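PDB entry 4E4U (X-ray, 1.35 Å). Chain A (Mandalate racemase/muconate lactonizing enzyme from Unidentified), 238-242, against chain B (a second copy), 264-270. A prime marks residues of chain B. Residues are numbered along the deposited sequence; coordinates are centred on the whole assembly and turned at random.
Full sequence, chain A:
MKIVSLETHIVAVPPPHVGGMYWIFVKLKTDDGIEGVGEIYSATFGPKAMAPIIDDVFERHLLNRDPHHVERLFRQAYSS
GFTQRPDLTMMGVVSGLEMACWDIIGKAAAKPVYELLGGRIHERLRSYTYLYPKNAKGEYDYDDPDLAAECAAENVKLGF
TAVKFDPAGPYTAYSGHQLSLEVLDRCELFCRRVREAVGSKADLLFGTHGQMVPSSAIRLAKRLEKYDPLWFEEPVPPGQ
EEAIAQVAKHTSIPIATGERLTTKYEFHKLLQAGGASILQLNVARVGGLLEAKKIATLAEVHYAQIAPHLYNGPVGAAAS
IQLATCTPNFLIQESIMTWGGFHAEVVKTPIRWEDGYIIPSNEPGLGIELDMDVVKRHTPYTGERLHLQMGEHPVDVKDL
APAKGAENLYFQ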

ATOM      1  N   PRO A 238       0.517  16.351  18.923  1.00  9.43           N
ATOM      2  CA  PRO A 238       1.588  15.400  18.610  1.00  9.80           C
ATOM      3  C   PRO A 238       1.186  13.981  18.997  1.00 10.77           C
ATOM      4  O   PRO A 238       0.228  13.784  19.755  1.00 12.01           O
ATOM      5  CB  PRO A 238       2.741  15.876  19.501  1.00 10.04           C
ATOM      6  CG  PRO A 238       2.059  16.553  20.665  1.00 10.14           C
ATOM      7  CD  PRO A 238       0.851  17.218  20.069  1.00 10.02           C
ATOM      8  N   GLY A 239       1.913  12.995  18.479  1.00 11.67           N
ATOM      9  CA  GLY A 239       1.688  11.616  18.888  1.00 13.68           C
ATOM     10  C   GLY A 239       0.846  10.773  17.955  1.00 13.08           C
ATOM     11  O   GLY A 239       0.550   9.621  18.264  1.00 15.04           O
ATOM     12  N   GLN A 240       0.454  11.331  16.816  1.00 11.76           N
ATOM     13  CA  GLN A 240      -0.370  10.598  15.865  1.00 11.40           C
ATOM     14  C   GLN A 240       0.061  11.031  14.466  1.00 10.56           C
ATOM     15  O   GLN A 240      -0.368  12.067  13.952  1.00 11.12           O
ATOM     16  CB  GLN A 240      -1.861  10.877  16.127  1.00 11.84           C
ATOM     17  CG  GLN A 240      -2.784   9.665  15.985  1.00 12.32           C
ATOM     18  CD  GLN A 240      -2.941   9.207  14.549  1.00 12.84           C
ATOM     19  OE1 GLN A 240      -2.131   9.541  13.682  1.00 13.19           O
ATOM     20  NE2 GLN A 240      -3.981   8.429  14.289  1.00 14.13           N
ATOM     21  N   GLU A 241       0.936  10.236  13.858  1.00 10.36           N
ATOM     22  CA  GLU A 241       1.611  10.640  12.632  1.00 10.40           C
ATOM     23  C   GLU A 241       0.702  10.576  11.411  1.00 10.29           C
ATOM     24  O   GLU A 241       0.843  11.363  10.477  1.00 10.80           O
ATOM     25  CB  GLU A 241       2.891   9.819  12.411  1.00 12.02           C
ATOM     26  CG  GLU A 241       3.921   9.947  13.537  1.00 13.24           C
ATOM     27  CD  GLU A 241       3.550   9.173  14.791  1.00 13.43           C
ATOM     28  OE1 GLU A 241       2.815   8.163  14.687  1.00 14.70           O
ATOM     29  OE2 GLU A 241       4.006   9.564  15.886  1.00 15.98           O
ATOM     30  N   GLU A 242      -0.249   9.654  11.421  1.00 10.89           N
ATOM     31  CA  GLU A 242      -1.174   9.548  10.303  1.00 12.00           C
ATOM     32  C   GLU A 242      -2.099  10.762  10.244  1.00 10.83           C
ATOM     33  O   GLU A 242      -2.429  11.252   9.161  1.00 10.75           O
ATOM     34  CB  GLU A 242      -1.961   8.243  10.400  1.00 15.87           C
ATOM     35  CG  GLU A 242      -1.099   6.988  10.112  1.00 22.07           C
ATOM     36  CD  GLU A 242       0.039   6.759  11.120  1.00 28.51           C
ATOM     37  OE1 GLU A 242      -0.149   7.047  12.326  1.00 31.70           O
ATOM     38  OE2 GLU A 242       1.132   6.291  10.714  1.00 31.42           O
TER
ATOM     39  N   LYS B 264      -3.602   4.659  24.791  1.00  9.50           N
ATOM     40  CA  LYS B 264      -4.263   4.101  23.623  1.00  9.98           C
ATOM     41  C   LYS B 264      -3.583   4.521  22.320  1.00  9.77           C
ATOM     42  O   LYS B 264      -3.655   3.800  21.334  1.00 10.75           O
ATOM     43  CB  LYS B 264      -5.729   4.523  23.613  1.00 11.13           C
ATOM     44  CG  LYS B 264      -5.936   6.033  23.577  1.00 11.77           C
ATOM     45  CD  LYS B 264      -7.371   6.381  23.973  1.00 12.81           C
ATOM     46  CE  LYS B 264      -7.573   7.874  24.186  1.00 13.31           C
ATOM     47  NZ  LYS B 264      -6.795   8.376  25.363  1.00 13.31           N
ATOM     48  N   TYR B 265      -2.919   5.671  22.311  1.00  9.20           N
ATOM     49  CA  TYR B 265      -2.277   6.149  21.090  1.00  9.83           C
ATOM     50  C   TYR B 265      -1.116   5.251  20.660  1.00  9.68           C
ATOM     51  O   TYR B 265      -0.929   4.989  19.476  1.00 11.28           O
ATOM     52  CB  TYR B 265      -1.818   7.595  21.264  1.00 10.88           C
ATOM     53  CG  TYR B 265      -2.953   8.516  21.643  1.00 11.44           C
ATOM     54  CD1 TYR B 265      -3.936   8.853  20.716  1.00 11.38           C
ATOM     55  CD2 TYR B 265      -3.052   9.044  22.925  1.00 12.33           C
ATOM     56  CE1 TYR B 265      -4.986   9.695  21.061  1.00 12.27           C
ATOM     57  CE2 TYR B 265      -4.096   9.886  23.274  1.00 12.35           C
ATOM     58  CZ  TYR B 265      -5.051  10.209  22.340  1.00 13.08           C
ATOM     59  OH  TYR B 265      -6.081  11.043  22.696  1.00 15.97           O
ATOM     60  N   GLU B 266      -0.344   4.764  21.628  1.00  9.30           N
ATOM     61  CA  GLU B 266       0.768   3.872  21.316  1.00  8.81           C
ATOM     62  C   GLU B 266       0.283   2.488  20.912  1.00  8.92           C
ATOM     63  O   GLU B 266       0.812   1.881  19.982  1.00 10.17           O
ATOM     64  CB  GLU B 266       1.756   3.791  22.481  1.00  9.72           C
ATOM     65  CG  GLU B 266       2.483   5.098  22.695  1.00 10.18           C
ATOM     66  CD  GLU B 266       3.597   5.033  23.731  1.00 11.03           C
ATOM     67  OE1 GLU B 266       3.923   3.932  24.236  1.00 10.98           O
ATOM     68  OE2 GLU B 266       4.158   6.108  24.035  1.00 11.91           O
ATOM     69  N   PHE B 267      -0.730   1.979  21.608  1.00  8.66           N
ATOM     70  CA  PHE B 267      -1.280   0.688  21.230  1.00  9.22           C
ATOM     71  C   PHE B 267      -1.970   0.736  19.864  1.00  9.32           C
ATOM     72  O   PHE B 267      -1.932  -0.239  19.127  1.00  9.61           O
ATOM     73  CB  PHE B 267      -2.179   0.121  22.327  1.00  9.86           C
ATOM     74  CG  PHE B 267      -1.408  -0.432  23.489  1.00  9.58           C
ATOM     75  CD1 PHE B 267      -0.918  -1.731  23.447  1.00 10.46           C
ATOM     76  CD2 PHE B 267      -1.125   0.358  24.601  1.00 10.30           C
ATOM     77  CE1 PHE B 267      -0.191  -2.245  24.508  1.00 11.20           C
ATOM     78  CE2 PHE B 267      -0.394  -0.151  25.669  1.00 10.42           C
ATOM     79  CZ  PHE B 267       0.075  -1.456  25.616  1.00 11.12           C
ATOM     80  N   HIS B 268      -2.599   1.858  19.530  1.00  9.34           N
ATOM     81  CA  HIS B 268      -3.145   2.037  18.191  1.00  9.93           C
ATOM     82  C   HIS B 268      -2.057   1.886  17.126  1.00 10.46           C
ATOM     83  O   HIS B 268      -2.222   1.147  16.158  1.00 10.70           O
ATOM     84  CB  HIS B 268      -3.823   3.405  18.081  1.00 10.90           C
ATOM     85  CG  HIS B 268      -4.270   3.752  16.696  1.00 11.61           C
ATOM     86  ND1 HIS B 268      -5.256   3.054  16.026  1.00 12.74           N
ATOM     87  CD2 HIS B 268      -3.859   4.727  15.851  1.00 13.70           C
ATOM     88  CE1 HIS B 268      -5.443   3.600  14.836  1.00 13.19           C
ATOM     89  NE2 HIS B 268      -4.600   4.606  14.703  1.00 14.52           N
ATOM     90  N   LYS B 269      -0.935   2.575  17.308  1.00 10.02           N
ATOM     91  CA  LYS B 269       0.152   2.491  16.337  1.00 11.19           C
ATOM     92  C   LYS B 269       0.640   1.051  16.194  1.00  9.72           C
ATOM     93  O   LYS B 269       0.894   0.569  15.086  1.00 10.75           O
ATOM     94  CB  LYS B 269       1.318   3.384  16.756  1.00 13.76           C
ATOM     95  CG  LYS B 269       1.023   4.858  16.733  1.00 18.69           C
ATOM     96  CD  LYS B 269       2.256   5.648  17.147  1.00 20.95           C
ATOM     97  CE  LYS B 269       1.924   7.112  17.356  1.00 21.64           C
ATOM     98  NZ  LYS B 269       3.046   7.869  17.967  1.00 24.03           N
ATOM     99  N   LEU B 270       0.775   0.367  17.325  1.00  9.64           N
ATOM    100  CA  LEU B 270       1.208  -1.026  17.321  1.00  9.75           C
ATOM    101  C   LEU B 270       0.251  -1.926  16.536  1.00  9.00           C
ATOM    102  O   LEU B 270       0.673  -2.706  15.683  1.00 10.03           O
ATOM    103  CB  LEU B 270       1.332  -1.526  18.757  1.00 10.11           C
ATOM    104  CG  LEU B 270       1.694  -2.998  18.947  1.00 10.53           C
ATOM    105  CD1 LEU B 270       3.160  -3.229  18.614  1.00 12.30           C
ATOM    106  CD2 LEU B 270       1.398  -3.408  20.384  1.00 11.67           C
TER
HETATM  107  O   HOH W   1      -1.225   7.005  17.412  1.00 31.13           O
HETATM  108  O   HOH W   2      -3.886   6.042  12.312  1.00 21.54           O

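The chain B stretch is a segment of continuous helix, held by backbone hydrogen bonds such as His268′ N to Lys264′ O at 2.9 Å and Lys269′ N to Tyr265′ O at 3.2 Å. The chain A stretch is a loop that turns into a helix at Glu241. It lies against one side of the chain B helix, and the backbones come closest at Gly239 and Tyr265′, whose CA atoms are 7.1 Å apart. The contact is small, burying 240 Å² over both sides.

Tyr265′ comes first among the residues that meet chain A, and its CA-to-CB bond points toward chain A. Its CB sits 4.3 Å from Gly239 O, a loose packing contact. Its backbone does more. Water 1 donates one hydrogen bond to Tyr265′ O, at 2.9 Å from the water oxygen, and another to Gly239 O, at 3.3 Å. Two carbonyl oxygens cannot bond to each other, since neither carries a proton. The water supplies both protons and joins them.

Gly239 has phi/psi of 99/4. At these angles a CB would be jammed against the carbonyl O of Pro238, so the local backbone by itself calls for glycine.

The CA-to-CB bond of Glu266′ points away from chain A, and Phe267′ is out of reach. One helical turn after Lys264′, the CA-to-CB bond of His268′ points toward chain A, and its ring meets Gln240. His268′ NE2 lies 3.9 Å from Gln240 NE2, and the amide approaches the ring obliquely. Water 2 bridges the same two atoms. It accepts a weak hydrogen bond from Gln240 NE2 at 3.1 Å and forms a second with His268′ NE2 at 2.9 Å. Gln240 also holds the N-cap position of the chain A helix, where its side chain caps a backbone N just past the stretch. One side chain thus serves both the helix start and the water-mediated contact.

Lys269′ has the largest covered area of any residue here, 71 Å². Its CA-to-CB bond points sideways, but the end of the side chain comes nearer to chain A. Chi1 is m and the remaining chi angles are t, so the chain is extended beyond its first torsion. Its NZ donates a hydrogen bond to Glu241 OE2 at 2.9 Å, within a salt bridge that pairs ammonium with carboxylate. The same NZ is 3.1 Å from Gly239 O, and Lys269′ CE is 3.0 Å from that oxygen. The end of the lysine therefore lies close to both the loop backbone and the acid at the helix start.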